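Local coordinates for protein Sec-alkylsulfatase (Pseudomonas sp., PDB 4AXH) that hydrolyses (R)-secondary alkyl sulfates at a zinc-dependent active site, with strict inversion of configuration, to give (S)-secondary alcohols and sulfate, at residues G186-V197 with T258-V266; M570-L579 with A603-L614. All blocks are in the same frame, centred on the assembly; numbering follows the deposited sequence.

Contact 1 (G186-V197 with T258-V266)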
loop_
_atom_site.group_PDB
_atom_site.type_symbol
_atom_site.label_atom_id
_atom_site.label_comp_id
_atom_site.label_asym_id
_atom_site.label_seq_id
_atom_site.Cartn_x
_atom_site.Cartn_y
_atom_site.Cartn_z
ATOM N N GLY A 186 14.979 -13.819 16.802
ATOM C CA GLY A 186 16.080 -13.014 17.321
ATOM C C GLY A 186 17.010 -13.589 18.350
ATOM O O GLY A 186 18.165 -13.188 18.411
ATOM N N GLY A 187 16.510 -14.486 19.182
ATOM C CA GLY A 187 17.299 -15.093 20.246
ATOM C C GLY A 187 17.743 -16.515 20.022
ATOM O O GLY A 187 18.304 -17.125 20.939
ATOM N N ALA A 188 17.550 -17.038 18.795
ATOM C CA ALA A 188 17.968 -18.388 18.419
ATOM C C ALA A 188 19.443 -18.730 18.793
ATOM O O ALA A 188 19.631 -19.678 19.568
ATOM C CB ALA A 188 17.706 -18.620 16.946
ATOM N N ARG A 189 20.453 -17.915 18.370
ATOM C CA ARG A 189 21.888 -18.142 18.683
ATOM C C ARG A 189 22.279 -18.087 20.155
ATOM O O ARG A 189 23.385 -18.488 20.511
ATOM C CB ARG A 189 22.833 -17.268 17.829
ATOM C CG ARG A 189 23.869 -18.075 17.027
ATOM C CD ARG A 189 24.764 -17.188 16.187
ATOM N NE ARG A 189 24.161 -16.780 14.913
ATOM C CZ ARG A 189 23.858 -15.522 14.546
ATOM N NH1 ARG A 189 24.105 -14.497 15.366
ATOM N NH2 ARG A 189 23.336 -15.281 13.346
ATOM N N GLY A 190 21.368 -17.630 21.011
ATOM C CA GLY A 190 21.625 -17.551 22.447
ATOM C C GLY A 190 21.336 -18.863 23.134
ATOM O O GLY A 190 21.828 -19.110 24.245
ATOM N N ILE A 191 20.560 -19.730 22.474
ATOM C CA ILE A 191 20.190 -21.040 23.036
ATOM C C ILE A 191 20.551 -22.260 22.144
ATOM O O ILE A 191 20.659 -23.380 22.662
ATOM C CB ILE A 191 18.726 -21.064 23.547
ATOM C CG1 ILE A 191 17.742 -20.678 22.399
ATOM C CG2 ILE A 191 18.598 -20.143 24.780
ATOM C CD1 ILE A 191 16.346 -20.851 22.642
ATOM N N ILE A 192 20.723 -22.047 20.826
ATOM C CA ILE A 192 21.123 -23.121 19.896
ATOM C C ILE A 192 22.343 -22.734 19.022
ATOM O O ILE A 192 22.655 -21.550 18.873
ATOM C CB ILE A 192 19.947 -23.739 19.034
ATOM C CG1 ILE A 192 19.370 -22.711 18.060
ATOM C CG2 ILE A 192 18.855 -24.362 19.892
ATOM C CD1 ILE A 192 19.660 -22.935 16.751
ATOM N N ASP A 193 22.994 -23.750 18.413
ATOM C CA ASP A 193 24.145 -23.525 17.539
ATOM C C ASP A 193 23.854 -23.855 16.078
ATOM O O ASP A 193 23.321 -24.926 15.841
ATOM C CB ASP A 193 25.347 -24.310 18.060
ATOM C CG ASP A 193 25.709 -23.958 19.486
ATOM O OD1 ASP A 193 25.873 -22.731 19.780
ATOM O OD2 ASP A 193 25.833 -24.897 20.312
ATOM N N GLU A 194 24.201 -22.951 15.100
ATOM C CA GLU A 194 23.925 -23.234 13.686
ATOM C C GLU A 194 24.616 -24.506 13.239
ATOM O O GLU A 194 24.043 -25.229 12.410
ATOM C CB GLU A 194 24.119 -22.036 12.717
ATOM C CG GLU A 194 23.733 -22.306 11.257
ATOM C CD GLU A 194 22.437 -21.750 10.676
ATOM O OE1 GLU A 194 22.366 -20.508 10.515
ATOM O OE2 GLU A 194 21.555 -22.549 10.263
ATOM N N ALA A 195 25.776 -24.850 13.830
ATOM C CA ALA A 195 26.465 -26.106 13.527
ATOM C C ALA A 195 25.513 -27.303 13.716
ATOM O O ALA A 195 25.470 -28.158 12.841
ATOM C CB ALA A 195 27.688 -26.267 14.428
ATOM N N ASP A 196 24.726 -27.331 14.827
ATOM C CA ASP A 196 23.779 -28.411 15.144
ATOM C C ASP A 196 22.612 -28.452 14.156
ATOM O O ASP A 196 22.093 -29.536 13.866
ATOM C CB ASP A 196 23.240 -28.282 16.576
ATOM C CG ASP A 196 24.260 -28.410 17.684
ATOM O OD1 ASP A 196 25.366 -28.907 17.416
ATOM O OD2 ASP A 196 23.931 -28.058 18.836
ATOM N N VAL A 197 22.197 -27.265 13.658
ATOM C CA VAL A 197 21.113 -27.113 12.702
ATOM C C VAL A 197 21.581 -27.717 11.385
ATOM O O VAL A 197 20.978 -28.677 10.916
ATOM C CB VAL A 197 20.635 -25.636 12.588
ATOM C CG1 VAL A 197 19.669 -25.423 11.425
ATOM C CG2 VAL A 197 20.010 -25.176 13.889
ATOM N N THR A 258 21.385 -8.383 21.882
ATOM C CA THR A 258 21.875 -8.958 20.639
ATOM C C THR A 258 20.771 -9.700 19.860
ATOM O O THR A 258 20.110 -10.577 20.425
ATOM C CB THR A 258 23.098 -9.832 20.945
ATOM O OG1 THR A 258 22.667 -10.913 21.765
ATOM C CG2 THR A 258 24.182 -9.082 21.712
ATOM N N ASN A 259 20.588 -9.347 18.562
ATOM C CA ASN A 259 19.630 -9.992 17.668
ATOM C C ASN A 259 20.373 -10.950 16.722
ATOM O O ASN A 259 21.384 -10.600 16.091
ATOM C CB ASN A 259 18.806 -8.969 16.884
ATOM C CG ASN A 259 18.183 -7.888 17.732
ATOM O OD1 ASN A 259 18.422 -6.684 17.538
ATOM N ND2 ASN A 259 17.403 -8.294 18.727
ATOM N N THR A 260 19.870 -12.187 16.662
ATOM C CA THR A 260 20.479 -13.281 15.913
ATOM C C THR A 260 19.570 -13.811 14.819
ATOM O O THR A 260 18.363 -13.572 14.833
ATOM C CB THR A 260 20.929 -14.426 16.875
ATOM O OG1 THR A 260 19.804 -15.226 17.239
ATOM C CG2 THR A 260 21.691 -13.927 18.112
ATOM N N LEU A 261 20.164 -14.551 13.878
ATOM C CA LEU A 261 19.450 -15.178 12.780
ATOM C C LEU A 261 20.067 -16.530 12.506
ATOM O O LEU A 261 21.153 -16.589 11.950
ATOM C CB LEU A 261 19.523 -14.305 11.528
ATOM C CG LEU A 261 18.294 -14.281 10.649
ATOM C CD1 LEU A 261 18.276 -13.017 9.781
ATOM C CD2 LEU A 261 18.195 -15.515 9.813
ATOM N N VAL A 262 19.427 -17.614 12.936
ATOM C CA VAL A 262 19.920 -18.939 12.596
ATOM C C VAL A 262 19.018 -19.576 11.544
ATOM O O VAL A 262 17.829 -19.792 11.782
ATOM C CB VAL A 262 20.506 -19.879 13.696
ATOM C CG1 VAL A 262 20.759 -19.170 15.023
ATOM C CG2 VAL A 262 19.729 -21.176 13.850
ATOM N N ALA A 263 19.569 -19.769 10.340
ATOM C CA ALA A 263 18.865 -20.325 9.194
ATOM C C ALA A 263 18.062 -21.583 9.509
ATOM O O ALA A 263 18.567 -22.472 10.203
ATOM C CB ALA A 263 19.840 -20.601 8.076
ATOM N N PRO A 264 16.798 -21.671 9.031
ATOM C CA PRO A 264 16.004 -22.887 9.259
ATOM C C PRO A 264 16.512 -24.120 8.492
ATOM O O PRO A 264 17.236 -24.029 7.502
ATOM C CB PRO A 264 14.604 -22.491 8.792
ATOM C CG PRO A 264 14.657 -21.010 8.577
ATOM C CD PRO A 264 16.042 -20.699 8.218
ATOM N N ASN A 265 16.120 -25.278 8.996
ATOM C CA ASN A 265 16.433 -26.622 8.537
ATOM C C ASN A 265 15.344 -27.030 7.532
ATOM O O ASN A 265 15.632 -27.249 6.360
ATOM C CB ASN A 265 16.319 -27.529 9.758
ATOM C CG ASN A 265 17.338 -28.582 9.882
ATOM O OD1 ASN A 265 18.259 -28.455 10.676
ATOM N ND2 ASN A 265 17.126 -29.700 9.193
ATOM N N VAL A 266 14.086 -27.133 8.010
ATOM C CA VAL A 266 12.912 -27.567 7.255
ATOM C C VAL A 266 11.860 -26.470 7.030
ATOM O O VAL A 266 11.322 -25.897 7.990
ATOM C CB VAL A 266 12.359 -28.950 7.743
ATOM C CG1 VAL A 266 12.740 -29.269 9.190
ATOM C CG2 VAL A 266 10.864 -29.122 7.495
#

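Contact 2 (M570-L579 with A603-L614)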
loop_
_atom_site.group_PDB
_atom_site.type_symbol
_atom_site.label_atom_id
_atom_site.label_comp_id
_atom_site.label_asym_id
_atom_site.label_seq_id
_atom_site.Cartn_x
_atom_site.Cartn_y
_atom_site.Cartn_z
ATOM N N MET A 570 29.487 5.001 -15.304
ATOM C CA MET A 570 30.408 3.867 -15.304
ATOM C C MET A 570 29.637 2.567 -15.119
ATOM O O MET A 570 28.474 2.592 -14.725
ATOM C CB MET A 570 31.425 4.002 -14.148
ATOM C CG MET A 570 30.769 4.149 -12.789
ATOM S SD MET A 570 31.866 3.949 -11.376
ATOM C CE MET A 570 32.225 5.666 -11.021
ATOM N N THR A 571 30.311 1.434 -15.357
ATOM C CA THR A 571 29.785 0.079 -15.192
ATOM C C THR A 571 30.800 -0.699 -14.384
ATOM O O THR A 571 32.000 -0.571 -14.619
ATOM C CB THR A 571 29.528 -0.590 -16.536
ATOM O OG1 THR A 571 30.720 -0.516 -17.315
ATOM C CG2 THR A 571 28.360 0.032 -17.291
ATOM N N LEU A 572 30.330 -1.482 -13.414
ATOM C CA LEU A 572 31.201 -2.233 -12.519
ATOM C C LEU A 572 30.744 -3.676 -12.408
ATOM O O LEU A 572 29.667 -3.931 -11.871
ATOM C CB LEU A 572 31.221 -1.590 -11.104
ATOM C CG LEU A 572 31.568 -0.082 -10.956
ATOM C CD1 LEU A 572 30.322 0.803 -11.116
ATOM C CD2 LEU A 572 32.181 0.200 -9.591
ATOM N N ASN A 573 31.551 -4.623 -12.911
ATOM C CA ASN A 573 31.280 -6.049 -12.742
ATOM C C ASN A 573 31.825 -6.444 -11.377
ATOM O O ASN A 573 32.850 -5.916 -10.938
ATOM C CB ASN A 573 31.944 -6.890 -13.824
ATOM C CG ASN A 573 31.175 -6.930 -15.115
ATOM O OD1 ASN A 573 29.969 -6.654 -15.169
ATOM N ND2 ASN A 573 31.855 -7.311 -16.185
ATOM N N TRP A 574 31.109 -7.331 -10.688
ATOM C CA TRP A 574 31.460 -7.851 -9.373
ATOM C C TRP A 574 31.378 -9.367 -9.465
ATOM O O TRP A 574 30.394 -9.903 -10.000
ATOM C CB TRP A 574 30.490 -7.317 -8.306
ATOM C CG TRP A 574 30.638 -5.859 -8.004
ATOM C CD1 TRP A 574 30.193 -4.810 -8.756
ATOM C CD2 TRP A 574 31.239 -5.290 -6.838
ATOM N NE1 TRP A 574 30.530 -3.619 -8.154
ATOM C CE2 TRP A 574 31.145 -3.884 -6.959
ATOM C CE3 TRP A 574 31.834 -5.834 -5.686
ATOM C CZ2 TRP A 574 31.638 -3.013 -5.983
ATOM C CZ3 TRP A 574 32.332 -4.970 -4.723
ATOM C CH2 TRP A 574 32.240 -3.577 -4.881
ATOM N N VAL A 575 32.432 -10.059 -9.006
ATOM C CA VAL A 575 32.494 -11.519 -9.057
ATOM C C VAL A 575 32.863 -12.085 -7.724
ATOM O O VAL A 575 33.884 -11.715 -7.150
ATOM C CB VAL A 575 33.215 -12.156 -10.292
ATOM C CG1 VAL A 575 33.804 -11.109 -11.247
ATOM C CG2 VAL A 575 34.247 -13.215 -9.905
ATOM N N PHE A 576 31.982 -12.931 -7.200
ATOM C CA PHE A 576 32.119 -13.545 -5.892
ATOM C C PHE A 576 32.414 -15.033 -6.035
ATOM O O PHE A 576 31.505 -15.838 -6.255
ATOM C CB PHE A 576 30.855 -13.280 -5.053
ATOM C CG PHE A 576 30.618 -11.832 -4.698
ATOM C CD1 PHE A 576 29.909 -10.995 -5.555
ATOM C CD2 PHE A 576 31.062 -11.316 -3.489
ATOM C CE1 PHE A 576 29.665 -9.658 -5.216
ATOM C CE2 PHE A 576 30.819 -9.982 -3.150
ATOM C CZ PHE A 576 30.123 -9.160 -4.017
ATOM N N GLU A 577 33.702 -15.379 -5.949
ATOM C CA GLU A 577 34.240 -16.733 -6.102
ATOM C C GLU A 577 33.642 -17.763 -5.140
ATOM O O GLU A 577 33.327 -18.884 -5.557
ATOM C CB GLU A 577 35.789 -16.738 -6.067
ATOM C CG GLU A 577 36.436 -15.930 -4.937
ATOM C CD GLU A 577 37.381 -14.785 -5.299
ATOM O OE1 GLU A 577 37.250 -14.210 -6.406
ATOM O OE2 GLU A 577 38.245 -14.448 -4.455
ATOM N N ASP A 578 33.456 -17.369 -3.869
ATOM C CA ASP A 578 32.879 -18.222 -2.825
ATOM C C ASP A 578 31.376 -18.483 -3.040
ATOM O O ASP A 578 30.844 -19.467 -2.516
ATOM C CB ASP A 578 33.115 -17.586 -1.440
ATOM C CG ASP A 578 32.346 -16.302 -1.201
ATOM O OD1 ASP A 578 32.311 -15.446 -2.121
ATOM O OD2 ASP A 578 31.760 -16.157 -0.100
ATOM N N LEU A 579 30.700 -17.584 -3.786
ATOM C CA LEU A 579 29.263 -17.621 -4.063
ATOM C C LEU A 579 28.925 -18.109 -5.453
ATOM O O LEU A 579 27.744 -18.348 -5.723
ATOM C CB LEU A 579 28.687 -16.202 -3.923
ATOM C CG LEU A 579 28.216 -15.761 -2.554
ATOM C CD1 LEU A 579 28.248 -14.265 -2.453
ATOM C CD2 LEU A 579 26.800 -16.232 -2.292
ATOM N N ALA A 603 32.620 -3.661 -19.371
ATOM C CA ALA A 603 32.659 -3.023 -18.051
ATOM C C ALA A 603 33.965 -2.282 -17.782
ATOM O O ALA A 603 35.044 -2.793 -18.097
ATOM C CB ALA A 603 32.377 -4.030 -16.949
ATOM N N ASP A 604 33.850 -1.069 -17.203
ATOM C CA ASP A 604 34.963 -0.186 -16.854
ATOM C C ASP A 604 35.911 -0.822 -15.831
ATOM O O ASP A 604 37.124 -0.654 -15.939
ATOM C CB ASP A 604 34.449 1.170 -16.334
ATOM C CG ASP A 604 33.614 1.946 -17.337
ATOM O OD1 ASP A 604 34.196 2.492 -18.299
ATOM O OD2 ASP A 604 32.383 1.990 -17.172
ATOM N N VAL A 605 35.352 -1.537 -14.838
ATOM C CA VAL A 605 36.097 -2.193 -13.755
ATOM C C VAL A 605 35.449 -3.543 -13.446
ATOM O O VAL A 605 34.249 -3.703 -13.671
ATOM C CB VAL A 605 36.149 -1.310 -12.477
ATOM C CG1 VAL A 605 37.493 -1.380 -11.790
ATOM C CG2 VAL A 605 35.739 0.118 -12.750
ATOM N N THR A 606 36.242 -4.513 -12.946
ATOM C CA THR A 606 35.795 -5.854 -12.544
ATOM C C THR A 606 36.342 -6.109 -11.147
ATOM O O THR A 606 37.531 -5.931 -10.915
ATOM C CB THR A 606 36.125 -6.912 -13.620
ATOM O OG1 THR A 606 35.548 -6.498 -14.866
ATOM C CG2 THR A 606 35.623 -8.318 -13.253
ATOM N N VAL A 607 35.457 -6.414 -10.198
ATOM C CA VAL A 607 35.818 -6.578 -8.788
ATOM C C VAL A 607 35.679 -8.027 -8.304
ATOM O O VAL A 607 34.571 -8.481 -8.006
ATOM C CB VAL A 607 35.051 -5.574 -7.869
ATOM C CG1 VAL A 607 35.768 -5.391 -6.540
ATOM C CG2 VAL A 607 34.828 -4.218 -8.549
ATOM N N LYS A 608 36.812 -8.741 -8.224
ATOM C CA LYS A 608 36.872 -10.118 -7.733
ATOM C C LYS A 608 37.156 -10.085 -6.227
ATOM O O LYS A 608 38.145 -9.483 -5.808
ATOM C CB LYS A 608 37.961 -10.931 -8.454
ATOM C CG LYS A 608 37.806 -11.019 -9.977
ATOM C CD LYS A 608 38.375 -12.331 -10.549
ATOM C CE LYS A 608 39.881 -12.498 -10.448
ATOM N NZ LYS A 608 40.292 -13.921 -10.605
ATOM N N LEU A 609 36.266 -10.701 -5.421
ATOM C CA LEU A 609 36.322 -10.773 -3.952
ATOM C C LEU A 609 35.396 -11.865 -3.477
ATOM O O LEU A 609 34.744 -12.513 -4.297
ATOM C CB LEU A 609 35.908 -9.417 -3.310
ATOM C CG LEU A 609 34.416 -8.977 -3.332
ATOM C CD1 LEU A 609 34.225 -7.706 -2.546
ATOM C CD2 LEU A 609 33.900 -8.727 -4.740
ATOM N N THR A 610 35.310 -12.052 -2.160
ATOM C CA THR A 610 34.413 -13.029 -1.542
ATOM C C THR A 610 33.368 -12.288 -0.691
ATOM O O THR A 610 33.609 -11.132 -0.320
ATOM C CB THR A 610 35.205 -14.063 -0.705
ATOM O OG1 THR A 610 35.700 -13.459 0.490
ATOM C CG2 THR A 610 36.332 -14.712 -1.480
ATOM N N LYS A 611 32.224 -12.946 -0.370
ATOM C CA LYS A 611 31.199 -12.347 0.497
ATOM C C LYS A 611 31.798 -11.973 1.877
ATOM O O LYS A 611 31.641 -10.807 2.251
ATOM C CB LYS A 611 29.951 -13.237 0.641
ATOM C CG LYS A 611 28.743 -12.504 1.261
ATOM C CD LYS A 611 28.077 -13.325 2.373
ATOM C CE LYS A 611 26.987 -12.577 3.104
ATOM N NZ LYS A 611 26.263 -13.454 4.073
ATOM N N PRO A 612 32.565 -12.858 2.596
ATOM C CA PRO A 612 33.149 -12.423 3.882
ATOM C C PRO A 612 34.021 -11.160 3.791
ATOM O O PRO A 612 33.963 -10.346 4.709
ATOM C CB PRO A 612 33.907 -13.659 4.390
ATOM C CG PRO A 612 34.014 -14.584 3.232
ATOM C CD PRO A 612 32.875 -14.282 2.323
ATOM N N THR A 613 34.761 -10.958 2.660
ATOM C CA THR A 613 35.569 -9.746 2.450
ATOM C C THR A 613 34.664 -8.551 2.162
ATOM O O THR A 613 34.881 -7.494 2.747
ATOM C CB THR A 613 36.725 -9.919 1.431
ATOM O OG1 THR A 613 36.226 -9.938 0.095
ATOM C CG2 THR A 613 37.616 -11.132 1.721
ATOM N N LEU A 614 33.614 -8.731 1.319
ATOM C CA LEU A 614 32.626 -7.677 1.009
ATOM C C LEU A 614 31.997 -7.208 2.303
ATOM O O LEU A 614 31.866 -6.003 2.511
ATOM C CB LEU A 614 31.519 -8.172 0.041
ATOM C CG LEU A 614 30.409 -7.160 -0.329
ATOM C CD1 LEU A 614 30.816 -6.260 -1.499
ATOM C CD2 LEU A 614 29.109 -7.872 -0.649
#

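Contact 1 (G186-V197 with T258-V266)
The Arg189 guanidinium has Thr260 on one face, with CB of Thr260 3.5 Å from NH1 and set toward the rim. NH2 of Arg189 makes a weak, bent bond to Leu261 O (2.9 Å, 124°). The Arg189 side chain bends at chi3 (-82°), which turns the guanidinium back over the 258-266 segment. The other flat group is the Glu194 carboxylate, modelled in two conformers. In one of them OE1 accepts from Ala263 N at 2.9 Å, on the syn side and 26° out of the carboxylate plane, so this bond is doubtful.

Thr260 OG1 is both donor and acceptor. It gives its proton to Gly186 O from above the carbonyl plane, and takes the N-H of Arg189 at 3.0 Å. Thr260 N also donates to Gly186 O (2.6 Å), so this oxygen is held by two bonds from one residue. Val262 puts its two methyls into the bend of 186-197. CG1 meets Ala188 CB at 3.6 Å, while CG2 meets Ile192 CD1 at 3.4 Å and also faces Val197 CG2.

The contact belongs to the metallo-beta-lactamase domain and starts just after the zinc ligands Asp183 and His184. The 258-266 loop runs along the weakly bonded helical turn at about 188-191 and helix 194-199. Leu261 lies on helix 210-219, and Ile191 on helix 153-164. Val266 begins strand 266-268, which pairs with strand 203-207.

Contact 2 (M570-L579 with A603-L614)
Trp574 and Val607 lie side by side and point the same way, as neighbours on parallel strands 570-576 and 605-609. These strands belong to the mixed five-stranded sheet of the alkyl sulfatase C-terminal domain, from the SCP2 clan. Val607 CB sits over the face of the six-membered ring of Trp574, 4.0 Å from its centroid, a CH-pi contact. Leu609 meets the same indole at its edge, with CD2 3.7 Å from CE3. Leu614, from helix 611-618, crosses the indole at about a right angle.

Two residues on, on the same face, Phe576 packs in a similar way against Leu609. With CG anti to the carbonyl carbon (chi1 -66°), the ring leans toward strand 605-609, and Leu609 CD2 lies over its face, 22° off the normal. Leu609 thus touches both rings, one at the edge and one on the face. Leu614 CD2 reaches CE2 of Phe576 at 3.7 Å, so the helix closes onto the same side of the sheet. Helix 549-559 adds Phe553 against Trp574 and Phe552 against Leu614.

The opposite side carries Asn573 and Thr606, again side by side, and Val575 beside Lys608. Asn573 OD1 accepts from Asn600 N, and Thr606 OG1 bonds to Asp636. The backbone bonds are good in the middle of the ladder and weak at its two ends; Val575 N to Val607 O is nearly straight (174°).

Both ends are tied by an aspartate. Asp578 OD1 accepts from Lys611 N at 3.1 Å, at the start of helix 611-618. At the other end, Asp604 OD2 takes two bonds from Thr571: the backbone N at 2.8 Å on the anti lone pair, and OG1 at 3.0 Å from above the carboxylate plane.

Contact 1 and contact 2 follow one another along the chain, contact 1 closing before contact 2 opens. Their centres are 29 Å apart and their nearest atoms about 10 Å apart, without touching. They share no sheet. Contact 1 lies in the metallo-beta-lactamase domain, beside the outer strand 266-268 of the eight-stranded sheet, with Gly186 about 11 Å from a bound zinc ion. Contact 2 joins the central strand 570-576 of the C-terminal sheet and its inner neighbour 605-609, away from the annotated sites. Contact 1 comes near the zinc-binding residues at its Gly186 end; contact 2 is part of the internal build of a separate domain.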